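PDB 6GSZ: alpha-L-rhamnosidase from Aspergillus terreus, which probably catalyses the hydrolysis of terminal non-reducing alpha-L-rhamnose residues in alpha-L-rhamnosides. Local coordinates for residues R353-E358 against V365-L370; E466-T471 against P514-N519; D589-A594 against G754-F759; K598-D603 against G649-E654. One frame throughout, in Å; residues are numbered along the deposited sequence.

Contact 1 of 4, residues R353-E358 against V365-L370; sequences RFVHTE and VATRPL
Thr-357 is the centre of this contact, its two side-chain branches lying against Val-365, Ala-366 and Thr-367, where the chain returns after the turn of a beta hairpin. With chi1 at 72°, the hydroxyl sits between the backbone N and the carbonyl carbon, and OG1 comes 3.4 Å from CB of Val-365. That oxygen is not spent on the valine: its hydrogen-bond partner is the carbonyl of Val-359. The methyl branch reaches across instead, Thr-357 CG2 lying 3.4 Å from Ala-366 O and 3.7 Å from CG2 of Thr-367. Val-355, two residues back on the same side of the strand, has CG1 anti to its backbone N (chi1 177°), which brings that methyl to 3.6 Å from CG2 of Thr-367; these side chains meet at about a right angle. His-356, between them, faces the other way, its ND1 bonded to Ala-375 O and its ring stacked on His-396. Its carbonyl stays on this side, with CD1 of Leu-370 at 3.6 Å from His-356 O. One water joins the backbones, accepting from Glu-358 N (2.8 Å) and donating to Ala-366 O (2.9 Å). Most of the side-chain contact is thus made by methyl groups, two of them set against carbonyl oxygens: the fit depends on shape and apolar cover, with the water as the polar link.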
# COMPACT_ATOMS: atom_id res chain seq x y z
N ARG A 353 0.64 31.16 -4.75
CA ARG A 353 0.38 30.30 -3.61
C ARG A 353 -0.73 29.31 -3.96
O ARG A 353 -1.74 29.70 -4.60
CB ARG A 353 -0.04 31.12 -2.39
CG ARG A 353 -0.18 30.31 -1.11
CD ARG A 353 -0.65 31.11 0.09
NE ARG A 353 -2.01 31.57 -0.10
CZ ARG A 353 -2.64 32.41 0.71
NH1 ARG A 353 -2.03 32.87 1.79
NH2 ARG A 353 -3.89 32.77 0.44
N PHE A 354 -0.51 28.05 -3.54
CA PHE A 354 -1.45 26.94 -3.78
C PHE A 354 -1.81 26.30 -2.45
O PHE A 354 -0.93 25.74 -1.80
CB PHE A 354 -0.80 25.91 -4.70
CG PHE A 354 -0.30 26.43 -6.02
CD1 PHE A 354 -1.13 26.52 -7.11
CD2 PHE A 354 1.01 26.87 -6.17
CE1 PHE A 354 -0.66 27.00 -8.33
CE2 PHE A 354 1.48 27.31 -7.39
CZ PHE A 354 0.64 27.40 -8.46
N VAL A 355 -3.08 26.45 -2.04
CA VAL A 355 -3.54 25.89 -0.78
C VAL A 355 -4.45 24.70 -1.10
O VAL A 355 -5.52 24.89 -1.72
CB VAL A 355 -4.27 26.94 0.08
CG1 VAL A 355 -4.83 26.36 1.36
CG2 VAL A 355 -3.36 28.12 0.43
N HIS A 356 -4.02 23.50 -0.68
CA HIS A 356 -4.69 22.25 -1.12
C HIS A 356 -5.63 21.72 -0.03
O HIS A 356 -5.21 21.58 1.11
CB HIS A 356 -3.62 21.19 -1.43
CG HIS A 356 -2.57 21.59 -2.43
ND1 HIS A 356 -1.56 22.48 -2.11
CD2 HIS A 356 -2.36 21.23 -3.72
CE1 HIS A 356 -0.75 22.60 -3.16
NE2 HIS A 356 -1.23 21.88 -4.17
N THR A 357 -6.89 21.41 -0.39
CA THR A 357 -7.85 20.86 0.59
C THR A 357 -8.66 19.71 -0.03
O THR A 357 -8.80 19.60 -1.24
CB THR A 357 -8.79 21.93 1.15
OG1 THR A 357 -9.72 22.33 0.15
CG2 THR A 357 -8.03 23.14 1.66
N GLU A 358 -9.23 18.89 0.85
CA GLU A 358 -10.08 17.76 0.42
C GLU A 358 -11.48 18.21 0.02
O GLU A 358 -12.11 17.64 -0.88
CB GLU A 358 -10.17 16.74 1.55
CG GLU A 358 -8.88 16.04 1.78
CD GLU A 358 -9.07 14.85 2.71
OE1 GLU A 358 -9.52 15.06 3.88
OE2 GLU A 358 -8.82 13.73 2.26
N VAL A 365 -12.25 26.90 0.64
CA VAL A 365 -11.47 25.69 0.85
C VAL A 365 -11.34 25.45 2.36
O VAL A 365 -11.26 26.38 3.13
CB VAL A 365 -10.12 25.73 0.12
CG1 VAL A 365 -10.30 25.87 -1.38
CG2 VAL A 365 -9.18 26.78 0.65
N ALA A 366 -11.42 24.17 2.78
CA ALA A 366 -11.44 23.85 4.20
C ALA A 366 -10.07 23.38 4.69
O ALA A 366 -9.71 22.22 4.51
CB ALA A 366 -12.47 22.78 4.43
N THR A 367 -9.29 24.27 5.31
CA THR A 367 -7.98 23.91 5.83
C THR A 367 -8.07 23.43 7.28
O THR A 367 -7.16 22.80 7.79
CB THR A 367 -7.02 25.10 5.71
OG1 THR A 367 -7.59 26.18 6.44
CG2 THR A 367 -6.79 25.50 4.27
N ARG A 368 -9.16 23.77 7.98
CA ARG A 368 -9.25 23.46 9.40
C ARG A 368 -8.89 21.99 9.70
O ARG A 368 -8.07 21.75 10.60
CB ARG A 368 -10.65 23.82 9.92
CG ARG A 368 -10.78 23.66 11.43
CD ARG A 368 -11.17 22.24 11.81
NE ARG A 368 -12.55 21.91 11.47
CZ ARG A 368 -13.15 20.78 11.83
NH1 ARG A 368 -12.44 19.79 12.39
NH2 ARG A 368 -14.45 20.68 11.62
N PRO A 369 -9.46 20.95 9.04
CA PRO A 369 -9.16 19.57 9.44
C PRO A 369 -7.75 19.04 9.12
O PRO A 369 -7.39 17.95 9.50
CB PRO A 369 -10.22 18.76 8.70
CG PRO A 369 -10.69 19.59 7.56
CD PRO A 369 -10.44 21.04 7.94
N LEU A 370 -6.94 19.87 8.46
CA LEU A 370 -5.53 19.55 8.20
C LEU A 370 -4.70 19.72 9.46
O LEU A 370 -3.57 19.25 9.51
CB LEU A 370 -4.99 20.43 7.07
CG LEU A 370 -5.67 20.26 5.71
CD1 LEU A 370 -5.06 21.21 4.70
CD2 LEU A 370 -5.63 18.83 5.22
O HOH W 1 -9.66 19.52 3.56

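Contact 2 of 4, residues E466-T471 against P514-N519. With BGC (beta-D-glucopyranose), chain B; NAG (2-acetamido-2-deoxy-beta-D-glucopyranose), chain C.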
# COMPACT_ATOMS: atom_id res chain seq x y z
N GLU A 466 -0.35 13.77 9.89
CA GLU A 466 -0.33 12.38 10.39
C GLU A 466 0.36 11.55 9.31
O GLU A 466 1.54 11.58 9.20
CB GLU A 466 -1.75 11.97 10.82
CG GLU A 466 -1.79 10.71 11.66
CD GLU A 466 -3.01 10.59 12.55
OE1 GLU A 466 -3.91 11.43 12.44
OE2 GLU A 466 -3.06 9.66 13.37
N ARG A 467 -0.40 10.73 8.56
CA ARG A 467 0.16 9.94 7.44
C ARG A 467 1.14 8.93 8.02
O ARG A 467 2.24 8.76 7.52
CB ARG A 467 0.75 10.82 6.32
CG ARG A 467 0.07 12.17 6.08
CD ARG A 467 0.72 12.93 4.97
NE ARG A 467 0.28 14.30 4.97
CZ ARG A 467 0.66 15.18 4.05
NH1 ARG A 467 1.43 14.80 3.06
NH2 ARG A 467 0.28 16.45 4.12
N LEU A 468 0.69 8.20 9.06
CA LEU A 468 1.54 7.25 9.76
C LEU A 468 1.08 5.83 9.44
O LEU A 468 -0.10 5.60 9.02
CB LEU A 468 1.44 7.48 11.27
CG LEU A 468 1.70 8.92 11.72
CD1 LEU A 468 1.47 9.06 13.21
CD2 LEU A 468 3.12 9.39 11.34
N GLY A 469 1.99 4.89 9.67
CA GLY A 469 1.67 3.48 9.37
C GLY A 469 0.83 2.80 10.43
O GLY A 469 1.31 1.92 11.15
N TRP A 470 -0.40 3.30 10.59
CA TRP A 470 -1.29 2.80 11.64
C TRP A 470 -1.64 1.31 11.44
O TRP A 470 -2.14 0.87 10.40
CB TRP A 470 -2.54 3.66 11.72
CG TRP A 470 -2.34 4.92 12.52
CD1 TRP A 470 -2.10 6.17 12.05
CD2 TRP A 470 -2.42 5.03 13.95
NE1 TRP A 470 -2.03 7.05 13.10
CE2 TRP A 470 -2.20 6.38 14.28
CE3 TRP A 470 -2.65 4.11 14.96
CZ2 TRP A 470 -2.23 6.82 15.59
CZ3 TRP A 470 -2.68 4.53 16.26
CH2 TRP A 470 -2.44 5.88 16.57
N THR A 471 -1.32 0.54 12.47
CA THR A 471 -1.38 -0.93 12.41
C THR A 471 -2.81 -1.46 12.29
O THR A 471 -3.08 -2.37 11.53
CB THR A 471 -0.61 -1.49 13.61
OG1 THR A 471 -1.07 -0.90 14.84
CG2 THR A 471 0.87 -1.27 13.44
N PRO A 514 6.65 2.91 10.37
CA PRO A 514 7.72 3.08 11.37
C PRO A 514 7.27 3.82 12.64
O PRO A 514 6.34 4.65 12.60
CB PRO A 514 8.73 3.95 10.63
CG PRO A 514 8.53 3.58 9.15
CD PRO A 514 7.02 3.44 9.05
N ASN A 515 7.89 3.43 13.75
CA ASN A 515 7.48 3.92 15.05
C ASN A 515 8.18 5.26 15.37
O ASN A 515 9.37 5.24 15.68
CB ASN A 515 7.77 2.88 16.12
CG ASN A 515 7.48 3.38 17.51
OD1 ASN A 515 6.59 4.23 17.67
ND2 ASN A 515 8.16 2.78 18.50
N ILE A 516 7.41 6.34 15.43
CA ILE A 516 7.93 7.66 15.77
C ILE A 516 7.66 7.99 17.23
O ILE A 516 7.99 9.08 17.65
CB ILE A 516 7.34 8.75 14.85
CG1 ILE A 516 5.80 8.81 14.91
CG2 ILE A 516 7.86 8.55 13.46
CD1 ILE A 516 5.16 10.09 14.46
N HIS A 517 6.99 7.11 17.98
CA HIS A 517 6.44 7.41 19.31
C HIS A 517 7.24 6.82 20.48
O HIS A 517 6.84 7.03 21.65
CB HIS A 517 4.98 6.95 19.42
CG HIS A 517 4.07 7.67 18.48
ND1 HIS A 517 3.06 7.05 17.78
CD2 HIS A 517 3.98 8.98 18.14
CE1 HIS A 517 2.41 7.95 17.03
NE2 HIS A 517 2.98 9.14 17.22
N GLY A 518 8.34 6.12 20.23
CA GLY A 518 9.15 5.59 21.35
C GLY A 518 8.54 4.33 21.96
O GLY A 518 7.82 3.62 21.25
N ASN A 519 8.80 4.07 23.26
CA ASN A 519 8.48 2.78 23.84
C ASN A 519 7.33 2.82 24.86
O ASN A 519 7.07 1.82 25.53
CB ASN A 519 9.73 2.14 24.43
CG ASN A 519 10.15 2.76 25.74
OD1 ASN A 519 9.68 3.83 26.10
ND2 ASN A 519 11.07 2.10 26.45
C2 BGC B . -6.04 5.94 12.61
C3 BGC B . -6.49 5.10 13.77
C4 BGC B . -6.04 5.53 15.15
C5 BGC B . -6.35 6.94 15.21
C6 BGC B . -5.95 7.37 16.61
C1 BGC B . -6.27 7.41 12.91
O1 BGC B . -5.96 8.15 11.75
O2 BGC B . -6.93 5.81 11.53
O3 BGC B . -5.91 3.92 13.65
O4 BGC B . -6.60 4.81 16.28
O5 BGC B . -5.73 7.77 14.18
O6 BGC B . -6.08 8.79 16.70
C1 NAG C . 14.94 1.07 21.51
C2 NAG C . 15.60 2.15 20.63
C3 NAG C . 16.22 3.22 21.49
C4 NAG C . 15.23 3.82 22.46
C5 NAG C . 14.60 2.68 23.26
C6 NAG C . 13.48 3.21 24.14
C7 NAG C . 16.58 1.77 18.41
C8 NAG C . 17.69 1.08 17.66
N2 NAG C . 16.59 1.60 19.75
O3 NAG C . 16.73 4.24 20.64
O4 NAG C . 15.96 4.69 23.31
O5 NAG C . 14.01 1.75 22.34
O6 NAG C . 12.55 4.02 23.35
O7 NAG C . 15.70 2.43 17.83
O HOH W 2 4.57 5.63 10.68
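Behind the glucose-binding pocket of the six-hairpin glycosidase domain, Leu-468 fits against Ile-516 and His-517 where two loops converge. The leucine methyl CD2 meets Ile-516 CD1 at 3.8 Å, the two side chains crossing nearly perpendicularly, while its other methyl, CD1, approaches His-517 CE1 to 4.1 Å, obliquely to the ring. Ile-516 has CG1 between its backbone N and carbonyl carbon (chi1 58°), which lays CG1 over one face of the imidazole, offset toward its rim; the extended chi2 then carries CD1 to the leucine. A water completes the junction, accepting from Gly-469 N (2.9 Å) and donating to Pro-514 O (2.8 Å); Gly-469 is the centre of an inverse gamma turn, and a cis peptide precedes Pro-514. Past this turn the Trp-470 ring faces the sugar, whose C4 lies 3.6 Å above its plane, offset toward the rim. Trp-470 NE1 gives a bent hydrogen bond to Glu-466 OE2 (2.8 Å, 133°), from the anti side and tilted out of the carboxylate plane; Arg-464 and Arg-371 bind the other oxygen, OE1. In the facing loop Asn-515 OD1 accepts from His-517 N, an Asx turn, and Asn-515 ND2 gives a nearly straight bond to Gly-518 O (2.9 Å, 171°). The loop 466-471 leads into helix 471-484, with Trp-470 as N-cap, and 514-519 runs between helices 488-503 and 530-542; Asn-515 N is held by Glu-501 of the former.

Contact 3 of 4, residues D589-A594 against G754-F759. With CA (calcium ion), chain D.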
# COMPACT_ATOMS: atom_id res chain seq x y z
N ASP A 589 -15.60 13.96 19.86
CA ASP A 589 -14.36 14.25 20.57
C ASP A 589 -13.72 13.02 21.22
O ASP A 589 -12.55 13.10 21.63
CB ASP A 589 -14.57 15.23 21.72
CG ASP A 589 -14.97 16.59 21.26
OD1 ASP A 589 -14.66 16.92 20.05
OD2 ASP A 589 -15.59 17.30 22.10
N ASP A 590 -14.42 11.87 21.26
CA ASP A 590 -13.93 10.69 22.00
C ASP A 590 -14.26 9.46 21.16
O ASP A 590 -15.16 8.67 21.49
CB ASP A 590 -14.59 10.63 23.38
CG ASP A 590 -13.95 9.70 24.41
OD1 ASP A 590 -12.87 9.08 24.11
OD2 ASP A 590 -14.56 9.57 25.50
N PRO A 591 -13.55 9.26 20.03
CA PRO A 591 -13.86 8.17 19.12
C PRO A 591 -13.75 6.77 19.72
O PRO A 591 -14.32 5.85 19.11
CB PRO A 591 -12.87 8.34 17.96
CG PRO A 591 -12.47 9.80 18.05
CD PRO A 591 -12.47 10.13 19.52
N GLY A 592 -13.07 6.60 20.86
CA GLY A 592 -12.98 5.30 21.51
C GLY A 592 -14.15 4.98 22.44
O GLY A 592 -14.26 3.85 22.95
N ASP A 593 -15.08 5.91 22.62
CA ASP A 593 -16.20 5.71 23.59
C ASP A 593 -17.34 4.98 22.86
O ASP A 593 -18.33 5.55 22.52
CB ASP A 593 -16.59 7.05 24.20
CG ASP A 593 -17.71 6.98 25.23
OD1 ASP A 593 -17.95 5.91 25.81
OD2 ASP A 593 -18.36 8.01 25.46
N ALA A 594 -17.12 3.68 22.65
CA ALA A 594 -17.98 2.85 21.81
C ALA A 594 -19.12 2.26 22.64
O ALA A 594 -19.09 2.20 23.88
CB ALA A 594 -17.19 1.75 21.16
N GLY A 754 -15.32 17.15 15.12
CA GLY A 754 -14.18 16.51 15.69
C GLY A 754 -12.89 17.03 15.07
O GLY A 754 -12.78 17.18 13.88
N GLN A 755 -11.88 17.20 15.94
CA GLN A 755 -10.60 17.72 15.52
C GLN A 755 -9.93 16.71 14.58
O GLN A 755 -9.13 17.08 13.69
CB GLN A 755 -9.69 17.99 16.72
N MET A 756 -10.22 15.43 14.80
CA MET A 756 -9.72 14.32 13.97
C MET A 756 -10.80 13.98 12.94
O MET A 756 -11.75 13.25 13.26
CB MET A 756 -9.41 13.10 14.84
CG MET A 756 -8.82 11.93 14.13
SD MET A 756 -8.96 10.41 15.08
CE MET A 756 -10.66 9.97 14.76
N THR A 757 -10.68 14.54 11.73
CA THR A 757 -11.61 14.28 10.64
C THR A 757 -10.88 14.29 9.30
O THR A 757 -10.31 15.33 8.93
CB THR A 757 -12.76 15.30 10.62
OG1 THR A 757 -13.48 15.21 11.85
CG2 THR A 757 -13.72 15.07 9.47
N SER A 758 -10.89 13.17 8.60
CA SER A 758 -10.26 13.00 7.31
C SER A 758 -11.30 12.51 6.29
O SER A 758 -12.20 11.71 6.62
CB SER A 758 -9.09 12.04 7.42
OG SER A 758 -8.95 11.22 6.29
N PHE A 759 -11.11 12.90 5.02
CA PHE A 759 -11.94 12.44 3.93
C PHE A 759 -11.20 11.40 3.06
O PHE A 759 -11.59 11.19 1.90
CB PHE A 759 -12.46 13.61 3.07
CG PHE A 759 -13.39 14.49 3.84
CD1 PHE A 759 -14.74 14.20 3.85
CD2 PHE A 759 -12.94 15.57 4.60
CE1 PHE A 759 -15.62 14.98 4.58
CE2 PHE A 759 -13.83 16.35 5.32
CZ PHE A 759 -15.16 16.05 5.31
CA CA D . -20.04 6.79 26.53
O HOH W 3 -12.55 16.73 18.74
O HOH W 4 -21.25 4.41 25.52
O HOH W 5 -21.68 6.60 27.94
O HOH W 6 -20.85 8.26 24.86
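Pro-591 and Met-756 make the close part of this contact: the methyl CE of Met-756 rests 3.8 Å from CG of the proline ring, and the two side chains cross obliquely. The methionine starts out extended, CG anti to the backbone N (chi1 -177°), and bends at its last torsion (chi3 79°), which turns the methyl onto the proline. Met-756 lines the pocket of the bound glucose and touches Arg-464 and Glu-740; Pro-591 backs it, resting on Trp-581, another residue of that pocket. On the exposed side, at Asp-589, the fit is looser. Asp-589 OD1 comes only to 4.4 Å from Gly-754 CA, and a water lies between the segments, accepting from Gln-755 N at 2.9 Å and very close to Asp-589 OD1 (2.5 Å, a short distance to be read with caution). At the far end of a type I turn from Asp-590 to Asp-593, away from the other segment, Asp-593 holds a calcium ion with both carboxylate oxygens, OD1 at 2.4 Å and OD2 at 2.3 Å. Two waters bind the metal at ordinary distances, and a third is long, at 2.9 Å. On the opposing segment, Arg-741 NE binds Met-756 O. The contact thus brings together two loops far apart in sequence: 589-594 lies between helices 545-562 and 598-619, while the loop 754-759 follows helix 727-732 and precedes helix 768-775.

Contact 4 of 4, residues K598-D603 against G649-E654. With NAG (2-acetamido-2-deoxy-beta-D-glucopyranose), chain E; NAG (2-acetamido-2-deoxy-beta-D-glucopyranose), chain G.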
# COMPACT_ATOMS: atom_id res chain seq x y z
N LYS A 598 -14.73 -2.51 25.48
CA LYS A 598 -13.41 -2.58 24.86
C LYS A 598 -12.73 -3.93 25.09
O LYS A 598 -11.93 -4.36 24.25
CB LYS A 598 -12.50 -1.45 25.38
CG LYS A 598 -12.92 -0.08 24.95
CD LYS A 598 -12.05 1.01 25.56
CE LYS A 598 -12.33 2.34 24.92
NZ LYS A 598 -11.19 3.26 25.05
N TYR A 599 -13.02 -4.58 26.23
CA TYR A 599 -12.41 -5.87 26.58
C TYR A 599 -13.15 -7.03 25.92
O TYR A 599 -12.50 -8.04 25.60
CB TYR A 599 -12.25 -5.99 28.11
CG TYR A 599 -11.43 -4.85 28.64
CD1 TYR A 599 -10.09 -4.70 28.33
CD2 TYR A 599 -12.04 -3.84 29.36
CE1 TYR A 599 -9.36 -3.59 28.72
CE2 TYR A 599 -11.32 -2.73 29.78
CZ TYR A 599 -9.99 -2.60 29.44
OH TYR A 599 -9.31 -1.48 29.82
N LEU A 600 -14.46 -6.90 25.71
CA LEU A 600 -15.18 -7.92 24.91
C LEU A 600 -14.55 -7.94 23.51
O LEU A 600 -14.17 -9.00 22.98
CB LEU A 600 -16.66 -7.55 24.85
CG LEU A 600 -17.62 -8.52 24.15
CD1 LEU A 600 -19.04 -8.15 24.58
CD2 LEU A 600 -17.50 -8.41 22.63
N VAL A 601 -14.36 -6.73 22.95
CA VAL A 601 -13.74 -6.60 21.62
C VAL A 601 -12.33 -7.19 21.63
O VAL A 601 -11.94 -7.97 20.75
CB VAL A 601 -13.75 -5.14 21.12
CG1 VAL A 601 -12.92 -4.95 19.87
CG2 VAL A 601 -15.16 -4.65 20.87
N SER A 602 -11.53 -6.77 22.63
CA SER A 602 -10.14 -7.18 22.71
C SER A 602 -9.99 -8.70 22.85
O SER A 602 -9.12 -9.33 22.25
CB SER A 602 -9.45 -6.43 23.83
OG SER A 602 -9.36 -5.03 23.57
N ASP A 603 -10.81 -9.28 23.74
CA ASP A 603 -10.74 -10.71 23.96
C ASP A 603 -11.16 -11.48 22.72
O ASP A 603 -10.54 -12.55 22.43
CB ASP A 603 -11.64 -11.10 25.13
CG ASP A 603 -11.11 -10.69 26.50
OD1 ASP A 603 -9.90 -10.33 26.60
OD2 ASP A 603 -11.91 -10.75 27.48
N GLY A 649 -27.00 -17.42 25.90
CA GLY A 649 -26.41 -17.08 24.62
C GLY A 649 -26.48 -15.60 24.25
O GLY A 649 -26.30 -15.29 23.07
N THR A 650 -26.82 -14.72 25.21
CA THR A 650 -26.89 -13.28 24.99
C THR A 650 -25.53 -12.62 25.24
O THR A 650 -24.85 -12.92 26.20
CB THR A 650 -27.94 -12.66 25.93
OG1 THR A 650 -29.17 -13.36 25.75
CG2 THR A 650 -28.15 -11.18 25.67
N MET A 651 -25.13 -11.72 24.33
CA MET A 651 -23.88 -11.00 24.51
C MET A 651 -24.04 -9.92 25.59
O MET A 651 -25.12 -9.32 25.72
CB MET A 651 -23.46 -10.34 23.21
CG MET A 651 -23.11 -11.34 22.11
SD MET A 651 -21.92 -12.62 22.57
CE MET A 651 -20.55 -11.59 23.08
N ALA A 652 -22.94 -9.62 26.30
CA ALA A 652 -22.94 -8.54 27.29
C ALA A 652 -23.41 -7.22 26.65
O ALA A 652 -24.15 -6.45 27.27
CB ALA A 652 -21.57 -8.41 27.91
N ASN A 653 -22.98 -6.98 25.41
CA ASN A 653 -23.47 -5.86 24.59
C ASN A 653 -24.06 -6.40 23.29
O ASN A 653 -23.34 -6.92 22.44
CB ASN A 653 -22.36 -4.84 24.29
CG ASN A 653 -21.56 -4.47 25.52
OD1 ASN A 653 -20.36 -4.61 25.50
ND2 ASN A 653 -22.24 -4.03 26.58
N GLU A 654 -25.38 -6.25 23.13
CA GLU A 654 -26.08 -6.69 21.92
C GLU A 654 -26.08 -5.56 20.88
O GLU A 654 -27.05 -4.88 20.65
CB GLU A 654 -27.50 -7.14 22.29
CG GLU A 654 -27.56 -8.47 23.03
CD GLU A 654 -27.67 -9.70 22.13
OE1 GLU A 654 -28.51 -9.66 21.23
OE2 GLU A 654 -26.86 -10.67 22.32
C1 NAG E . -21.56 -3.69 27.81
C2 NAG E . -22.15 -2.48 28.48
C3 NAG E . -21.49 -2.22 29.84
C4 NAG E . -21.40 -3.47 30.72
C5 NAG E . -20.74 -4.60 29.91
C6 NAG E . -20.54 -5.91 30.67
C7 NAG E . -20.69 -0.89 27.20
C8 NAG E . -20.68 0.31 26.33
N2 NAG E . -21.93 -1.35 27.58
O3 NAG E . -22.22 -1.20 30.46
O4 NAG E . -20.45 -3.19 31.75
O5 NAG E . -21.50 -4.80 28.72
O6 NAG E . -21.81 -6.36 31.14
O7 NAG E . -19.58 -1.36 27.51
C1 NAG G . -31.56 -14.53 28.63
C2 NAG G . -30.43 -13.90 29.54
C3 NAG G . -30.63 -12.36 29.68
C4 NAG G . -31.09 -11.67 28.40
C5 NAG G . -32.27 -12.42 27.80
C6 NAG G . -32.68 -11.87 26.44
C7 NAG G . -29.42 -15.63 31.07
C8 NAG G . -29.24 -16.15 32.47
N2 NAG G . -30.29 -14.58 30.86
O3 NAG G . -29.45 -11.62 29.98
O4 NAG G . -31.36 -10.26 28.64
O5 NAG G . -31.86 -13.74 27.52
O6 NAG G . -33.86 -12.57 26.01
O7 NAG G . -28.78 -16.14 30.20
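Lys-598 O, one turn back from Ser-602 on the helix that carries Leu-600 to the loop 649-654, is gripped by two donors. Ser-602 N makes the regular helical bond at 2.9 Å, and Ser-602 OG adds a shorter one of 2.7 Å; they arrive from opposite faces of the carbonyl plane. The hydroxyl is also bonded to Ser-525 OG, which ties this side of the helix to a neighbouring loop. Leu-600 alone bridges to the other segment. Its CG is anti to the backbone N (chi1 -176°), extending the side chain from the helix and bringing CD1 among three residues: 4.0 Å from Met-651 CE, 4.2 Å from Ala-652 CB and 3.9 Å from Asn-653 OD1. Bends at chi2 and chi3 (-52° and -57°) curl Met-651 and bring its CE to the leucine; its side chain also touches Leu-659 and Pro-662 of helix 656-664. Leu-600 and Asn-653 run past each other in opposite directions. The asparagine amide is well occupied: OD1 accepts from Asn-597 N, just before the helix, while ND2 is covalently bonded to C1 of an N-acetylglucosamine (1.4 Å). Within the loop, Glu-654 OE2 uses its anti lone pair to take Met-651 N at 2.9 Å, and Arg-680 pairs with OE1. An apolar side chain of helix 598-619 thus packs against a glycosylated loop between helices 623-644 and 656-664, a connection between helices of the (alpha/alpha)6 barrel, the six-hairpin glycosidase fold of this family.

Contacts 2 and 3 both border the glucose pocket: Glu-466 and Trp-470 belong to it through contact 2, Met-756 through contact 3. Their centres lie 18 Å apart, with nearest atoms about 5 Å from each other. Contact 1, in the concanavalin-like domain, is joined to contact 3 directly, Glu-358 OE1 lying 2.9 Å from Phe-759 N and Arg-368 NH1 3.0 Å from Gly-754 O; these probable hydrogen bonds tie that domain to the six-hairpin glycosidase domain. Contact 4 falls between the two segments of contact 3 in sequence and meets it where Lys-598 CE packs 3.1 Å from Gly-592 O, yet its centre is 41 Å from that of contact 1.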